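Local structure of iron transport multicopper oxidase FET3 (Saccharomyces cerevisiae, 1ZPU) at residues A[218-223]-A[302-306]. The protein oxidizes ferrous to ferric iron at the yeast cell surface with four copper ions, reducing oxygen to water and supplying the permease FTR1 in high-affinity iron uptake. Residues are numbered along the deposited sequence; the frame is centred on the assembly and turned at random.
With NAG (2-acetamido-2-deoxy-beta-D-glucopyranose), chain I.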
loop_
_atom_site.group_PDB
_atom_site.type_symbol
_atom_site.label_atom_id
_atom_site.label_comp_id
_atom_site.label_asym_id
_atom_site.label_seq_id
_atom_site.Cartn_x
_atom_site.Cartn_y
_atom_site.Cartn_z
ATOM N N ILE A 218 -0.819 -3.637 -13.712
ATOM C CA ILE A 218 -1.635 -3.426 -14.927
ATOM C C ILE A 218 -0.772 -2.906 -16.093
ATOM O O ILE A 218 -0.305 -1.760 -16.062
ATOM C CB ILE A 218 -2.798 -2.418 -14.636
ATOM C CG1 ILE A 218 -3.743 -2.942 -13.532
ATOM C CG2 ILE A 218 -3.550 -2.002 -15.909
ATOM C CD1 ILE A 218 -4.443 -4.283 -13.804
ATOM N N THR A 219 -0.546 -3.745 -17.107
ATOM C CA THR A 219 0.224 -3.327 -18.293
ATOM C C THR A 219 -0.453 -2.162 -19.014
ATOM O O THR A 219 -1.671 -2.155 -19.233
ATOM C CB THR A 219 0.447 -4.465 -19.339
ATOM O OG1 THR A 219 1.020 -5.614 -18.716
ATOM C CG2 THR A 219 1.380 -4.005 -20.455
ATOM N N THR A 220 0.356 -1.190 -19.407
ATOM C CA THR A 220 -0.156 0.021 -20.010
ATOM C C THR A 220 0.369 0.215 -21.447
ATOM O O THR A 220 1.326 -0.447 -21.856
ATOM C CB THR A 220 0.115 1.250 -19.068
ATOM O OG1 THR A 220 -0.616 2.391 -19.535
ATOM C CG2 THR A 220 1.575 1.610 -19.009
ATOM N N GLU A 221 -0.283 1.086 -22.215
ATOM C CA GLU A 221 0.273 1.566 -23.487
ATOM C C GLU A 221 1.440 2.474 -23.153
ATOM O O GLU A 221 1.386 3.232 -22.172
ATOM C CB GLU A 221 -0.746 2.384 -24.286
ATOM C CG GLU A 221 -2.073 1.682 -24.596
ATOM C CD GLU A 221 -2.021 0.743 -25.806
ATOM O OE1 GLU A 221 -0.923 0.521 -26.378
ATOM O OE2 GLU A 221 -3.099 0.223 -26.177
ATOM N N LYS A 222 2.485 2.409 -23.971
ATOM C CA LYS A 222 3.694 3.216 -23.781
ATOM C C LYS A 222 3.366 4.697 -23.546
ATOM O O LYS A 222 2.735 5.325 -24.398
ATOM C CB LYS A 222 4.580 3.103 -25.030
ATOM C CG LYS A 222 4.953 1.694 -25.425
ATOM C CD LYS A 222 6.212 1.714 -26.250
ATOM C CE LYS A 222 6.787 0.320 -26.389
ATOM N NZ LYS A 222 8.253 0.347 -26.639
ATOM N N ASN A 223 3.772 5.248 -22.403
ATOM C CA ASN A 223 3.713 6.703 -22.192
ATOM C C ASN A 223 5.074 7.239 -21.758
ATOM O O ASN A 223 5.583 6.864 -20.701
ATOM C CB ASN A 223 2.631 7.103 -21.169
ATOM C CG ASN A 223 2.162 8.584 -21.310
ATOM O OD1 ASN A 223 2.970 9.525 -21.358
ATOM N ND2 ASN A 223 0.830 8.774 -21.325
ATOM N N LEU A 302 -3.111 7.309 -18.072
ATOM C CA LEU A 302 -2.542 6.038 -18.534
ATOM C C LEU A 302 -3.616 5.121 -19.157
ATOM O O LEU A 302 -4.800 5.178 -18.784
ATOM C CB LEU A 302 -1.806 5.340 -17.404
ATOM C CG LEU A 302 -0.277 5.479 -17.343
ATOM C CD1 LEU A 302 0.273 6.680 -18.115
ATOM C CD2 LEU A 302 0.165 5.504 -15.889
ATOM N N GLN A 303 -3.209 4.306 -20.131
ATOM C CA GLN A 303 -4.165 3.481 -20.872
ATOM C C GLN A 303 -3.798 2.011 -20.783
ATOM O O GLN A 303 -2.816 1.580 -21.395
ATOM C CB GLN A 303 -4.231 3.913 -22.328
ATOM C CG GLN A 303 -4.651 5.349 -22.506
ATOM C CD GLN A 303 -4.412 5.861 -23.903
ATOM O OE1 GLN A 303 -3.983 6.994 -24.086
ATOM N NE2 GLN A 303 -4.681 5.029 -24.896
ATOM N N PRO A 304 -4.568 1.239 -19.993
ATOM C CA PRO A 304 -4.403 -0.208 -19.882
ATOM C C PRO A 304 -4.245 -0.896 -21.229
ATOM O O PRO A 304 -4.956 -0.563 -22.177
ATOM C CB PRO A 304 -5.717 -0.644 -19.244
ATOM C CG PRO A 304 -6.078 0.499 -18.381
ATOM C CD PRO A 304 -5.634 1.732 -19.103
ATOM N N TYR A 305 -3.318 -1.844 -21.312
ATOM C CA TYR A 305 -3.119 -2.627 -22.533
ATOM C C TYR A 305 -4.349 -3.481 -22.825
ATOM O O TYR A 305 -4.786 -3.570 -23.964
ATOM C CB TYR A 305 -1.869 -3.503 -22.422
ATOM C CG TYR A 305 -1.464 -4.177 -23.715
ATOM C CD1 TYR A 305 -0.870 -3.449 -24.751
ATOM C CD2 TYR A 305 -1.662 -5.546 -23.900
ATOM C CE1 TYR A 305 -0.490 -4.064 -25.937
ATOM C CE2 TYR A 305 -1.290 -6.167 -25.081
ATOM C CZ TYR A 305 -0.707 -5.424 -26.098
ATOM O OH TYR A 305 -0.343 -6.044 -27.279
ATOM N N GLU A 306 -4.897 -4.114 -21.791
ATOM C CA GLU A 306 -6.207 -4.758 -21.902
ATOM C C GLU A 306 -7.294 -3.751 -21.541
ATOM O O GLU A 306 -7.540 -3.466 -20.364
ATOM C CB GLU A 306 -6.308 -6.016 -21.039
ATOM C CG GLU A 306 -5.706 -7.254 -21.690
ATOM C CD GLU A 306 -5.342 -8.331 -20.670
ATOM O OE1 GLU A 306 -5.061 -7.987 -19.495
ATOM O OE2 GLU A 306 -5.331 -9.524 -21.056
HETATM C C1 NAG I . 0.340 10.024 -21.875
HETATM C C2 NAG I . -0.994 9.506 -22.400
HETATM C C3 NAG I . -1.922 10.648 -22.864
HETATM C C4 NAG I . -1.834 11.989 -22.116
HETATM C C5 NAG I . -0.527 12.159 -21.323
HETATM C C6 NAG I . -0.714 13.034 -20.089
HETATM C C7 NAG I . -0.819 7.214 -23.415
HETATM C C8 NAG I . -0.983 6.515 -22.084
HETATM N N2 NAG I . -0.746 8.556 -23.478
HETATM O O3 NAG I . -3.267 10.230 -22.788
HETATM O O4 NAG I . -1.996 12.993 -23.117
HETATM O O5 NAG I . -0.021 10.924 -20.853
HETATM O O6 NAG I . 0.256 12.719 -19.110
HETATM O O7 NAG I . -0.756 6.534 -24.439
#
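Two backbone hydrogen bonds flanking Thr220 fix the strand 218-223 to the chain at Pro304. Tyr305 N donates to Thr219 O over 2.7 Å, with 173° at the hydrogen. Glu221 N reaches Gln303 O, also at 2.7 Å. Together they make a single beta bridge, Thr220 with Pro304, where the CA atoms are 4.3 Å apart; the segments diverge at 118°, so no regular pairing follows. Thr220 OG1, anti to its own N (chi1 -169°), lies 3.0 Å from Gln303 O, a weak bond whose proton could instead go to Glu221 O. On this buried side Leu302 CG lies 3.8 Å from Thr220 OG1, while Leu302 also packs on Ile215 and Leu297. Strand 218-225 is the edge of a six-stranded sheet in the second cupredoxin domain, and the bridge ties to that edge the linker running on to strand 316-326 of the third. The outer side is more open to solvent, with Tyr305 exposed and Thr219, Glu221 and Gln303 partly so, and its side chains meet through aliphatic carbons: Glu221 CG with Gln303 CB at 3.8 Å, and Tyr305 CB alongside Thr219 CG2 at 3.8 Å. Asn223 ND2 carries an N-linked sugar whose methyl C8 comes within 3.9 Å of Gln303 CG. A glycine at Gln303 would remove the side-chain carbons and would probably leave Glu221 CG and the acetamide methyl without their neighbour.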